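Local coordinates for phosphoglycolate phosphatase (Lactobacillus plantarum, PDB 2HDO), which probably hydrolyses the phosphate ester of 2-phosphoglycolate, as a phosphatase of the haloacid dehalogenase (HAD) superfamily, at residues Y4-L15 and E98-Q107. Sequence-based numbering, arbitrary orientation.
Sequences YQALMFDIDGTL and ELRLGIVTSQ. With PO4 (phosphate ion), chain B.
In Asp12 and Gln107 alike, CG stands anti to the carbonyl carbon of the same residue (chi1 -64° in Asp12), and with the Gln107 chain extended beyond CG the two side chains run at each other from opposite directions. Gln107 NE2 donates to Asp12 OD2 over 2.8 Å, almost straight at 175°. The acceptor lies in the amide plane, whereas the donor reaches the syn side of the carboxylate from 34° out of its plane. Asp12 OD1 is held separately by Ser18. Were Asp12 an alanine, the Gln107 amide would probably lose its carboxylate partner, keep at most a weak bond to water, and be freer to turn beside the phosphate.

Behind this pair, strands 6-9 and 100-104 run parallel, and five backbone bonds alternate between them, from Arg100 N to Gln5 O through to Val104 N to Phe9 O. On one face the bent Met8 chain, a selenomethionine, folds over Gly102, its SE 3.7 Å from Gly102 CA; a CB there would collide with the selenium. On the other, Ile11 CD1 packs 3.7 Å from Ile103 CG2, the side chains crossing at about a right angle, while Phe9 turns a ring edge to Gly102 O, its CD1 at 3.5 Å.

The loops that follow the two strands grip the phosphate ion. Thr105 OG1, carried anti to its backbone N, donates to phosphate O2 at 2.7 Å and accepts from Gln107 N in an ST turn; Asp12 N also reaches O2, nearly straight, and Ser106 N binds O1 at 2.9 Å. Lys138 bonds to the ion and to Val104 O, and pairs with Asp10. Asp10, Asp12 and Thr14 fit the HAD DxDx(T/V) pattern, so the ion, probably from the crystallisation liquor, is likely to mark where a substrate phosphoryl group would sit.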
loop_
_atom_site.group_PDB
_atom_site.type_symbol
_atom_site.label_atom_id
_atom_site.label_comp_id
_atom_site.label_asym_id
_atom_site.label_seq_id
_atom_site.Cartn_x
_atom_site.Cartn_y
_atom_site.Cartn_z
ATOM N N TYR A 4 -17.614 -0.080 -10.972
ATOM C CA TYR A 4 -16.417 -0.896 -11.175
ATOM C C TYR A 4 -16.667 -2.402 -10.993
ATOM O O TYR A 4 -17.522 -2.809 -10.198
ATOM C CB TYR A 4 -15.353 -0.437 -10.197
ATOM C CG TYR A 4 -14.970 1.017 -10.387
ATOM C CD1 TYR A 4 -14.131 1.389 -11.431
ATOM C CD2 TYR A 4 -15.465 2.017 -9.553
ATOM C CE1 TYR A 4 -13.765 2.719 -11.617
ATOM C CE2 TYR A 4 -15.134 3.346 -9.760
ATOM C CZ TYR A 4 -14.299 3.699 -10.794
ATOM O OH TYR A 4 -13.918 5.009 -10.985
ATOM N N GLN A 5 -15.889 -3.203 -11.736
ATOM C CA GLN A 5 -15.861 -4.656 -11.595
ATOM C C GLN A 5 -14.798 -5.146 -10.603
ATOM O O GLN A 5 -14.902 -6.263 -10.084
ATOM C CB GLN A 5 -15.586 -5.328 -12.911
ATOM C CG GLN A 5 -16.710 -5.199 -13.891
ATOM C CD GLN A 5 -16.311 -5.625 -15.303
ATOM O OE1 GLN A 5 -15.465 -6.497 -15.474
ATOM N NE2 GLN A 5 -16.920 -5.002 -16.315
ATOM N N ALA A 6 -13.771 -4.327 -10.380
ATOM C CA ALA A 6 -12.710 -4.688 -9.473
ATOM C C ALA A 6 -12.267 -3.505 -8.648
ATOM O O ALA A 6 -12.231 -2.361 -9.138
ATOM C CB ALA A 6 -11.500 -5.269 -10.236
ATOM N N LEU A 7 -11.901 -3.810 -7.408
ATOM C CA LEU A 7 -11.258 -2.877 -6.498
ATOM C C LEU A 7 -9.950 -3.473 -6.053
ATOM O O LEU A 7 -9.935 -4.574 -5.523
ATOM C CB LEU A 7 -12.105 -2.615 -5.272
ATOM C CG LEU A 7 -13.479 -2.038 -5.457
ATOM C CD1 LEU A 7 -14.073 -1.781 -4.054
ATOM C CD2 LEU A 7 -13.503 -0.797 -6.285
HETATM N N MSE A 8 -8.859 -2.760 -6.334
HETATM C CA MSE A 8 -7.535 -3.141 -5.838
HETATM C C MSE A 8 -7.121 -2.184 -4.773
HETATM O O MSE A 8 -7.379 -0.999 -4.897
HETATM C CB MSE A 8 -6.514 -3.110 -6.971
HETATM C CG MSE A 8 -6.886 -3.994 -8.103
HETATM SE SE MSE A 8 -6.643 -5.894 -7.671
HETATM C CE MSE A 8 -8.486 -6.609 -8.099
ATOM N N PHE A 9 -6.484 -2.690 -3.731
ATOM C CA PHE A 9 -6.117 -1.909 -2.580
ATOM C C PHE A 9 -4.608 -2.000 -2.334
ATOM O O PHE A 9 -4.029 -3.061 -2.423
ATOM C CB PHE A 9 -6.779 -2.432 -1.290
ATOM C CG PHE A 9 -8.279 -2.335 -1.276
ATOM C CD1 PHE A 9 -9.026 -3.335 -1.870
ATOM C CD2 PHE A 9 -8.937 -1.262 -0.684
ATOM C CE1 PHE A 9 -10.403 -3.269 -1.903
ATOM C CE2 PHE A 9 -10.333 -1.213 -0.689
ATOM C CZ PHE A 9 -11.055 -2.203 -1.319
ATOM N N ASP A 10 -4.013 -0.867 -2.000
ATOM C CA ASP A 10 -2.716 -0.846 -1.262
ATOM C C ASP A 10 -2.939 -1.211 0.203
ATOM O O ASP A 10 -4.060 -1.142 0.683
ATOM C CB ASP A 10 -2.131 0.566 -1.326
ATOM C CG ASP A 10 -0.645 0.580 -1.204
ATOM O OD1 ASP A 10 -0.018 -0.504 -1.075
ATOM O OD2 ASP A 10 -0.103 1.700 -1.214
ATOM N N ILE A 11 -1.889 -1.591 0.941
ATOM C CA ILE A 11 -2.059 -1.963 2.326
ATOM C C ILE A 11 -1.697 -0.800 3.244
ATOM O O ILE A 11 -2.537 -0.275 3.975
ATOM C CB ILE A 11 -1.229 -3.211 2.691
ATOM C CG1 ILE A 11 -1.741 -4.406 1.892
ATOM C CG2 ILE A 11 -1.366 -3.502 4.179
ATOM C CD1 ILE A 11 -0.818 -5.617 1.874
ATOM N N ASP A 12 -0.451 -0.383 3.173
ATOM C CA ASP A 12 0.072 0.567 4.163
ATOM C C ASP A 12 -0.509 1.943 3.976
ATOM O O ASP A 12 -0.392 2.512 2.897
ATOM C CB ASP A 12 1.599 0.625 4.079
ATOM C CG ASP A 12 2.251 -0.678 4.442
ATOM O OD1 ASP A 12 2.211 -1.043 5.650
ATOM O OD2 ASP A 12 2.820 -1.336 3.516
ATOM N N GLY A 13 -1.119 2.504 5.024
ATOM C CA GLY A 13 -1.774 3.812 4.903
ATOM C C GLY A 13 -3.152 3.810 4.289
ATOM O O GLY A 13 -3.757 4.869 4.078
ATOM N N THR A 14 -3.674 2.620 3.999
ATOM C CA THR A 14 -4.977 2.469 3.348
ATOM C C THR A 14 -5.815 1.462 4.147
ATOM O O THR A 14 -6.830 1.811 4.716
ATOM C CB THR A 14 -4.842 1.985 1.883
ATOM O OG1 THR A 14 -4.114 2.979 1.138
ATOM C CG2 THR A 14 -6.216 1.809 1.225
ATOM N N LEU A 15 -5.373 0.217 4.221
ATOM C CA LEU A 15 -6.018 -0.810 5.037
ATOM C C LEU A 15 -5.479 -0.766 6.453
ATOM O O LEU A 15 -6.247 -0.864 7.419
ATOM C CB LEU A 15 -5.795 -2.204 4.431
ATOM C CG LEU A 15 -6.320 -2.419 3.012
ATOM C CD1 LEU A 15 -6.031 -3.864 2.631
ATOM C CD2 LEU A 15 -7.808 -2.104 2.908
ATOM N N GLU A 98 -20.112 -9.692 -5.984
ATOM C CA GLU A 98 -19.786 -9.686 -7.405
ATOM C C GLU A 98 -18.419 -9.031 -7.729
ATOM O O GLU A 98 -17.833 -9.335 -8.763
ATOM C CB GLU A 98 -20.892 -8.975 -8.183
ATOM C CG GLU A 98 -22.277 -9.668 -8.070
ATOM C CD GLU A 98 -23.101 -9.301 -6.796
ATOM O OE1 GLU A 98 -22.638 -8.509 -5.924
ATOM O OE2 GLU A 98 -24.237 -9.830 -6.680
ATOM N N LEU A 99 -17.907 -8.162 -6.860
ATOM C CA LEU A 99 -16.616 -7.530 -7.104
ATOM C C LEU A 99 -15.459 -8.510 -7.091
ATOM O O LEU A 99 -15.454 -9.493 -6.346
ATOM C CB LEU A 99 -16.322 -6.478 -6.059
ATOM C CG LEU A 99 -17.111 -5.216 -6.194
ATOM C CD1 LEU A 99 -16.959 -4.379 -4.954
ATOM C CD2 LEU A 99 -16.664 -4.447 -7.473
ATOM N N ARG A 100 -14.468 -8.253 -7.932
ATOM C CA ARG A 100 -13.167 -8.871 -7.759
ATOM C C ARG A 100 -12.318 -7.964 -6.904
ATOM O O ARG A 100 -12.067 -6.810 -7.267
ATOM C CB ARG A 100 -12.452 -9.194 -9.087
ATOM C CG ARG A 100 -13.290 -9.753 -10.190
ATOM C CD ARG A 100 -14.115 -10.980 -9.912
ATOM N NE ARG A 100 -13.447 -12.062 -9.190
ATOM C CZ ARG A 100 -12.695 -13.034 -9.715
ATOM N NH1 ARG A 100 -12.408 -13.075 -11.018
ATOM N NH2 ARG A 100 -12.213 -13.976 -8.907
ATOM N N LEU A 101 -11.914 -8.459 -5.742
ATOM C CA LEU A 101 -11.142 -7.666 -4.808
ATOM C C LEU A 101 -9.690 -8.166 -4.837
ATOM O O LEU A 101 -9.420 -9.370 -4.982
ATOM C CB LEU A 101 -11.688 -7.786 -3.370
ATOM C CG LEU A 101 -13.153 -7.388 -3.130
ATOM C CD1 LEU A 101 -13.464 -7.525 -1.674
ATOM C CD2 LEU A 101 -13.431 -5.975 -3.601
ATOM N N GLY A 102 -8.746 -7.249 -4.712
ATOM C CA GLY A 102 -7.374 -7.660 -4.544
ATOM C C GLY A 102 -6.480 -6.608 -3.888
ATOM O O GLY A 102 -6.893 -5.472 -3.566
ATOM N N ILE A 103 -5.233 -7.015 -3.756
ATOM C CA ILE A 103 -4.194 -6.243 -3.136
ATOM C C ILE A 103 -3.009 -6.104 -4.109
ATOM O O ILE A 103 -2.593 -7.056 -4.758
ATOM C CB ILE A 103 -3.740 -6.915 -1.827
ATOM C CG1 ILE A 103 -4.830 -6.688 -0.772
ATOM C CG2 ILE A 103 -2.375 -6.328 -1.356
ATOM C CD1 ILE A 103 -4.535 -7.269 0.542
ATOM N N VAL A 104 -2.472 -4.899 -4.204
ATOM C CA VAL A 104 -1.250 -4.635 -4.960
ATOM C C VAL A 104 -0.341 -3.818 -4.062
ATOM O O VAL A 104 -0.592 -2.636 -3.790
ATOM C CB VAL A 104 -1.541 -3.822 -6.279
ATOM C CG1 VAL A 104 -0.250 -3.563 -7.041
ATOM C CG2 VAL A 104 -2.582 -4.497 -7.098
ATOM N N THR A 105 0.710 -4.457 -3.577
ATOM C CA THR A 105 1.526 -3.875 -2.507
ATOM C C THR A 105 3.009 -4.005 -2.864
ATOM O O THR A 105 3.421 -4.927 -3.538
ATOM C CB THR A 105 1.248 -4.562 -1.130
ATOM O OG1 THR A 105 2.043 -3.959 -0.075
ATOM C CG2 THR A 105 1.543 -6.059 -1.164
ATOM N N SER A 106 3.795 -3.085 -2.320
ATOM C CA SER A 106 5.240 -3.143 -2.434
ATOM C C SER A 106 5.844 -4.015 -1.339
ATOM O O SER A 106 7.055 -4.255 -1.340
ATOM C CB SER A 106 5.820 -1.727 -2.398
ATOM O OG SER A 106 5.568 -1.097 -1.154
ATOM N N GLN A 107 5.027 -4.480 -0.389
ATOM C CA GLN A 107 5.525 -5.428 0.619
ATOM C C GLN A 107 6.018 -6.720 -0.034
ATOM O O GLN A 107 5.463 -7.130 -1.016
ATOM C CB GLN A 107 4.417 -5.794 1.583
ATOM C CG GLN A 107 3.990 -4.646 2.466
ATOM C CD GLN A 107 3.002 -5.046 3.524
ATOM O OE1 GLN A 107 2.784 -6.226 3.761
ATOM N NE2 GLN A 107 2.386 -4.058 4.185
HETATM P P PO4 B . 2.255 -0.570 0.262
HETATM O O1 PO4 B . 2.626 -0.677 -1.242
HETATM O O2 PO4 B . 1.263 -1.571 0.894
HETATM O O3 PO4 B . 1.688 0.852 0.490
HETATM O O4 PO4 B . 3.546 -0.701 1.079
HETATM O O HOH W 1 -16.652 -8.122 -11.037
HETATM O O HOH W 2 0.866 -3.065 6.943
#